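Local coordinates for protein N-(5'-phosphoribosyl)anthranilate isomerase (Thermococcus kodakarensis, PDB 5LHF) that catalyses the isomerisation of N-(5-phospho-beta-D-ribosyl)anthranilate to 1-(2-carboxyphenylamino)-1-deoxy-D-ribulose 5-phosphate, the third step of tryptophan biosynthesis from chorismate, at residues K38-L41 against K42-A45; K62-P65 against E66-A70. One frame throughout, in Å; residues are numbered along the deposited sequence.

Interaction 1: K38-L41 against K42-A45; sequences KVPL and KTAA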
ATOM      1  N   LYS A  38       5.307 -12.339  -4.524  1.00 11.17           N
ATOM      2  CA  LYS A  38       5.999 -12.018  -5.764  1.00 13.53           C
ATOM      3  C   LYS A  38       5.542 -12.961  -6.880  1.00 15.04           C
ATOM      4  O   LYS A  38       5.346 -14.161  -6.650  1.00 17.40           O
ATOM      5  CB  LYS A  38       7.511 -12.119  -5.549  1.00 16.08           C
ATOM      6  CG  LYS A  38       8.359 -11.766  -6.759  1.00 15.69           C
ATOM      7  CD  LYS A  38       9.838 -11.993  -6.444  1.00 24.02           C
ATOM      8  CE  LYS A  38      10.409 -13.111  -7.293  1.00 39.18           C
ATOM      9  NZ  LYS A  38      11.121 -12.609  -8.495  1.00 43.40           N
ATOM     10  N   VAL A  39       5.314 -12.401  -8.057  1.00 12.28           N
ATOM     11  CA  VAL A  39       5.035 -13.152  -9.278  1.00 13.54           C
ATOM     12  C   VAL A  39       5.978 -12.657 -10.363  1.00 10.89           C
ATOM     13  O   VAL A  39       6.474 -11.505 -10.291  1.00 15.83           O
ATOM     14  CB  VAL A  39       3.554 -13.021  -9.720  1.00 14.72           C
ATOM     15  CG1 VAL A  39       2.585 -13.537  -8.650  1.00 13.65           C
ATOM     16  CG2 VAL A  39       3.224 -11.574 -10.157  1.00 14.66           C
ATOM     17  N   PRO A  40       6.253 -13.479 -11.380  1.00 11.69           N
ATOM     18  CA  PRO A  40       7.019 -12.978 -12.533  1.00  9.79           C
ATOM     19  C   PRO A  40       6.301 -11.845 -13.276  1.00  9.88           C
ATOM     20  O   PRO A  40       5.073 -11.743 -13.244  1.00 12.79           O
ATOM     21  CB  PRO A  40       7.183 -14.217 -13.422  1.00  9.81           C
ATOM     22  CG  PRO A  40       6.772 -15.382 -12.566  1.00 10.14           C
ATOM     23  CD  PRO A  40       5.848 -14.877 -11.529  1.00 11.82           C
ATOM     24  N   LEU A  41       7.099 -11.016 -13.956  1.00 15.07           N
ATOM     25  CA  LEU A  41       6.541  -9.873 -14.705  1.00 13.87           C
ATOM     26  C   LEU A  41       5.456 -10.302 -15.680  1.00 13.55           C
ATOM     27  O   LEU A  41       4.455  -9.604 -15.832  1.00 21.53           O
ATOM     28  CB  LEU A  41       7.651  -9.127 -15.453  1.00 14.61           C
ATOM     29  CG  LEU A  41       8.594  -8.223 -14.667  1.00 17.00           C
ATOM     30  CD1 LEU A  41       9.514  -7.450 -15.612  1.00 19.49           C
ATOM     31  CD2 LEU A  41       7.841  -7.268 -13.776  1.00 16.24           C
ATOM     32  N   LYS A  42       5.651 -11.425 -16.395  1.00  9.83           N
ATOM     33  CA  LYS A  42       4.608 -11.829 -17.334  1.00 10.41           C
ATOM     34  C   LYS A  42       3.304 -12.138 -16.605  1.00 12.25           C
ATOM     35  O   LYS A  42       2.209 -11.835 -17.107  1.00 17.54           O
ATOM     36  CB  LYS A  42       5.061 -13.046 -18.144  1.00 16.50           C
ATOM     37  CG  LYS A  42       4.059 -13.439 -19.189  1.00 30.60           C
ATOM     38  CD  LYS A  42       4.265 -14.860 -19.650  1.00 47.52           C
ATOM     39  CE  LYS A  42       4.055 -14.959 -21.129  1.00 55.48           C
ATOM     40  NZ  LYS A  42       2.657 -15.141 -21.474  1.00 60.36           N
ATOM     41  N   THR A  43       3.397 -12.773 -15.438  1.00 16.01           N
ATOM     42  CA  THR A  43       2.188 -13.075 -14.681  1.00 20.67           C
ATOM     43  C   THR A  43       1.516 -11.792 -14.214  1.00 18.54           C
ATOM     44  O   THR A  43       0.288 -11.661 -14.296  1.00 19.83           O
ATOM     45  CB  THR A  43       2.520 -13.981 -13.489  1.00 21.56           C
ATOM     46  OG1 THR A  43       3.129 -15.190 -13.959  1.00 25.00           O
ATOM     47  CG2 THR A  43       1.262 -14.326 -12.714  1.00 19.69           C
ATOM     48  N   ALA A  44       2.312 -10.828 -13.739  1.00 15.60           N
ATOM     49  CA  ALA A  44       1.756  -9.531 -13.353  1.00 17.22           C
ATOM     50  C   ALA A  44       1.133  -8.823 -14.550  1.00 14.86           C
ATOM     51  O   ALA A  44       0.087  -8.176 -14.426  1.00 14.30           O
ATOM     52  CB  ALA A  44       2.846  -8.655 -12.733  1.00 15.47           C
ATOM     53  N   ALA A  45       1.771  -8.919 -15.719  1.00 15.95           N
ATOM     54  CA  ALA A  45       1.213  -8.287 -16.909  1.00 17.38           C
ATOM     55  C   ALA A  45      -0.179  -8.832 -17.227  1.00 17.27           C
ATOM     56  O   ALA A  45      -1.064  -8.091 -17.674  1.00 16.65           O
ATOM     57  CB  ALA A  45       2.168  -8.482 -18.088  1.00 19.91           C
TER
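L41, the first residue of helix 41-50, is joined to A45 by its backbone: 2.8 Å separate L41 O and A45 N, and the methyl CB of A45 lies against the same oxygen. One residue earlier P40, the N-cap, does likewise, with 3.0 Å between P40 O and A44 N and an N-H...O angle of 165°. The CB bond of L41 points away from the following residues, and the side chain packs on helix 64-74.

T43 folds back over the loop. Its CB sits 3.4 Å from P40 O, and OG1 rests against the proline ring, 3.7 Å from P40 CD. With chi1 at -58°, OG1 lies beside the backbone N and CG2 anti to it, which brings T43 CG2 to 4.0 Å from V39 CB. V39 adds a second apolar touch, its CG2 3.9 Å from A44 CB, on the side where both residues also pack on V29 of the barrel strand 26-30.

A proline N-cap offers the first N-H groups no side-chain acceptor; the bonds here are ordinary main-chain ones. T43 is thus split: OG1, nearest here to P40 CD and CG, ligates a bound sodium ion, and CG2 packs on V39.

Interaction 2: K62-P65 against E66-A70; sequences KTFP and EWANA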
ATOM      1  N   LYS A  62      14.720  -0.233  -6.630  1.00 17.40           N
ATOM      2  CA  LYS A  62      15.377   0.970  -6.139  1.00 28.65           C
ATOM      3  C   LYS A  62      15.711   1.986  -7.225  1.00 22.49           C
ATOM      4  O   LYS A  62      15.807   3.179  -6.918  1.00 22.13           O
ATOM      5  CB  LYS A  62      16.672   0.590  -5.400  1.00 31.41           C
ATOM      6  CG  LYS A  62      16.487  -0.456  -4.305  1.00 38.98           C
ATOM      7  CD  LYS A  62      17.793  -0.771  -3.584  1.00 39.98           C
ATOM      8  CE  LYS A  62      18.334   0.451  -2.853  1.00 50.52           C
ATOM      9  NZ  LYS A  62      17.406   0.954  -1.799  1.00 54.87           N
ATOM     10  N   THR A  63      15.872   1.557  -8.478  1.00 17.17           N
ATOM     11  CA  THR A  63      16.438   2.406  -9.515  1.00 19.29           C
ATOM     12  C   THR A  63      15.459   2.625 -10.662  1.00 18.02           C
ATOM     13  O   THR A  63      14.576   1.802 -10.924  1.00 12.96           O
ATOM     14  CB  THR A  63      17.754   1.822 -10.071  1.00 20.69           C
ATOM     15  OG1 THR A  63      17.479   0.723 -10.957  1.00 16.44           O
ATOM     16  CG2 THR A  63      18.641   1.344  -8.950  1.00 21.13           C
ATOM     17  N   PHE A  64      15.630   3.757 -11.345  1.00 14.54           N
ATOM     18  CA  PHE A  64      14.769   4.068 -12.482  1.00  9.29           C
ATOM     19  C   PHE A  64      14.787   2.980 -13.556  1.00 12.58           C
ATOM     20  O   PHE A  64      13.705   2.601 -14.038  1.00 11.75           O
ATOM     21  CB  PHE A  64      15.168   5.426 -13.067  1.00 12.46           C
ATOM     22  CG  PHE A  64      14.382   5.805 -14.292  1.00 16.57           C
ATOM     23  CD1 PHE A  64      14.832   5.457 -15.561  1.00 16.34           C
ATOM     24  CD2 PHE A  64      13.201   6.515 -14.172  1.00 15.24           C
ATOM     25  CE1 PHE A  64      14.116   5.801 -16.685  1.00 15.79           C
ATOM     26  CE2 PHE A  64      12.472   6.859 -15.285  1.00 15.36           C
ATOM     27  CZ  PHE A  64      12.933   6.500 -16.551  1.00 14.72           C
ATOM     28  N   PRO A  65      15.934   2.452 -13.988  1.00 14.10           N
ATOM     29  CA  PRO A  65      15.889   1.480 -15.099  1.00 11.92           C
ATOM     30  C   PRO A  65      15.122   0.216 -14.757  1.00  7.23           C
ATOM     31  O   PRO A  65      14.461  -0.360 -15.623  1.00 15.51           O
ATOM     32  CB  PRO A  65      17.374   1.189 -15.369  1.00 16.61           C
ATOM     33  CG  PRO A  65      18.086   2.373 -14.848  1.00 13.48           C
ATOM     34  CD  PRO A  65      17.315   2.827 -13.651  1.00 11.67           C
ATOM     35  N   GLU A  66      15.235  -0.251 -13.516  1.00 10.44           N
ATOM     36  CA  GLU A  66      14.427  -1.371 -13.055  1.00 14.03           C
ATOM     37  C   GLU A  66      12.939  -1.067 -13.177  1.00 11.80           C
ATOM     38  O   GLU A  66      12.166  -1.856 -13.735  1.00  9.88           O
ATOM     39  CB  GLU A  66      14.794  -1.684 -11.611  1.00 14.74           C
ATOM     40  CG  GLU A  66      16.194  -2.219 -11.444  1.00 15.29           C
ATOM     41  CD  GLU A  66      16.534  -2.450  -9.997  1.00 24.29           C
ATOM     42  OE1 GLU A  66      16.884  -1.471  -9.301  1.00 23.63           O
ATOM     43  OE2 GLU A  66      16.420  -3.608  -9.554  1.00 26.62           O
ATOM     44  N   TRP A  67      12.512   0.074 -12.647  1.00  9.83           N
ATOM     45  CA  TRP A  67      11.096   0.426 -12.745  1.00 10.48           C
ATOM     46  C   TRP A  67      10.658   0.596 -14.189  1.00 13.02           C
ATOM     47  O   TRP A  67       9.576   0.136 -14.569  1.00 13.78           O
ATOM     48  CB  TRP A  67      10.811   1.698 -11.951  1.00 10.13           C
ATOM     49  CG  TRP A  67      10.502   1.404 -10.541  1.00  7.20           C
ATOM     50  CD1 TRP A  67      11.335   1.567  -9.457  1.00 11.09           C
ATOM     51  CD2 TRP A  67       9.265   0.882 -10.023  1.00 10.86           C
ATOM     52  NE1 TRP A  67      10.678   1.187  -8.304  1.00 12.00           N
ATOM     53  CE2 TRP A  67       9.417   0.753  -8.626  1.00 12.95           C
ATOM     54  CE3 TRP A  67       8.047   0.515 -10.606  1.00 12.94           C
ATOM     55  CZ2 TRP A  67       8.391   0.276  -7.802  1.00 12.63           C
ATOM     56  CZ3 TRP A  67       7.041   0.022  -9.795  1.00 15.23           C
ATOM     57  CH2 TRP A  67       7.215  -0.080  -8.403  1.00 12.51           C
ATOM     58  N   ALA A  68      11.469   1.282 -15.001  1.00 11.01           N
ATOM     59  CA  ALA A  68      11.104   1.511 -16.393  1.00  9.43           C
ATOM     60  C   ALA A  68      10.909   0.200 -17.138  1.00 12.17           C
ATOM     61  O   ALA A  68       9.954   0.044 -17.905  1.00 12.96           O
ATOM     62  CB  ALA A  68      12.178   2.359 -17.083  1.00 12.86           C
ATOM     63  N   ASN A  69      11.825  -0.750 -16.946  1.00 10.12           N
ATOM     64  CA  ASN A  69      11.656  -2.052 -17.575  1.00 15.60           C
ATOM     65  C   ASN A  69      10.353  -2.712 -17.139  1.00 12.84           C
ATOM     66  O   ASN A  69       9.628  -3.290 -17.960  1.00 12.04           O
ATOM     67  CB  ASN A  69      12.831  -2.970 -17.232  1.00 13.19           C
ATOM     68  CG  ASN A  69      12.623  -4.373 -17.772  1.00 19.04           C
ATOM     69  OD1 ASN A  69      12.687  -4.588 -18.989  1.00 16.94           O
ATOM     70  ND2 ASN A  69      12.330  -5.329 -16.881  1.00 15.58           N
ATOM     71  N   ALA A  70      10.044  -2.651 -15.846  1.00 13.96           N
ATOM     72  CA  ALA A  70       8.857  -3.350 -15.366  1.00 11.08           C
ATOM     73  C   ALA A  70       7.585  -2.677 -15.866  1.00 13.19           C
ATOM     74  O   ALA A  70       6.599  -3.357 -16.166  1.00 12.79           O
ATOM     75  CB  ALA A  70       8.876  -3.435 -13.839  1.00  9.24           C
TER
HETATM   76  O   HOH W   1      16.332  -3.081  -6.497  1.00 35.14           O
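E66 OE1 is gripped by two groups of T63, the N-cap of helix 64-74. The hydroxyl donates the short bond, 2.8 Å between T63 OG1 and E66 OE1, and reaches the anti lone pair of that oxygen, on the side away from OE2. The backbone adds a weak one, 3.3 Å between T63 N and E66 OE1, bent to 133° at the hydrogen. Here the glutamate, three residues past the N-cap, supplies one half of a capping box, accepting the N-cap N-H.

The torsions explain the reach. T63 OG1 stands between its own N and carbonyl carbon (chi1 76°), and the E66 chain, extended beyond CG, crosses it obliquely, with T63 OG1 3.2 Å from E66 CG. The second carboxylate oxygen takes a bond from a water, 3.1 Å from E66 OE2, which itself accepts the N-H of K62. Were E66 an alanine, the T63 hydroxyl and N-H would probably lose their shared acceptor and the water its carboxylate partner.

The first turn closes by main-chain bonds from W67 N to T63 O, A68 N to F64 O and N69 N to P65 O. T63 O also lies at the edge of the indole, 3.6 Å from W67 CD1, while W67 NE1 bonds to M61 O, just before the helix. F64 CE1 touches A68 CB at 4.0 Å, and both side chains also pack on helix 87-97, where R92 makes a cation-pi contact with the F64 ring.

A carboxylate at this N-terminus, gathering N-H and O-H donors, would be expected to interact favourably with the helix dipole and hold the preceding loop to the first turn.

Both interactions lie at the N-terminal ends of successive outer helices of the TIM barrel, 41-50 and 64-74; the centres of the two contacts lie about 15 Å apart, and both are partly buried. They touch through L41, whose CD1 is 3.7 Å from N69 ND2 and whose CD2 is 4.0 Å from A70 CB, so the helices meet by packing. The caps differ in chemistry: interaction 1 has a proline N-cap and sends its nearby hydroxyl to sodium, whereas interaction 2 ties a threonine N-cap to a glutamate whose other oxygen takes a water held by K62 N. Each has a buried side toward the barrel, V39 and A44 or W67 and A70, and an exposed proline, P40 or P65.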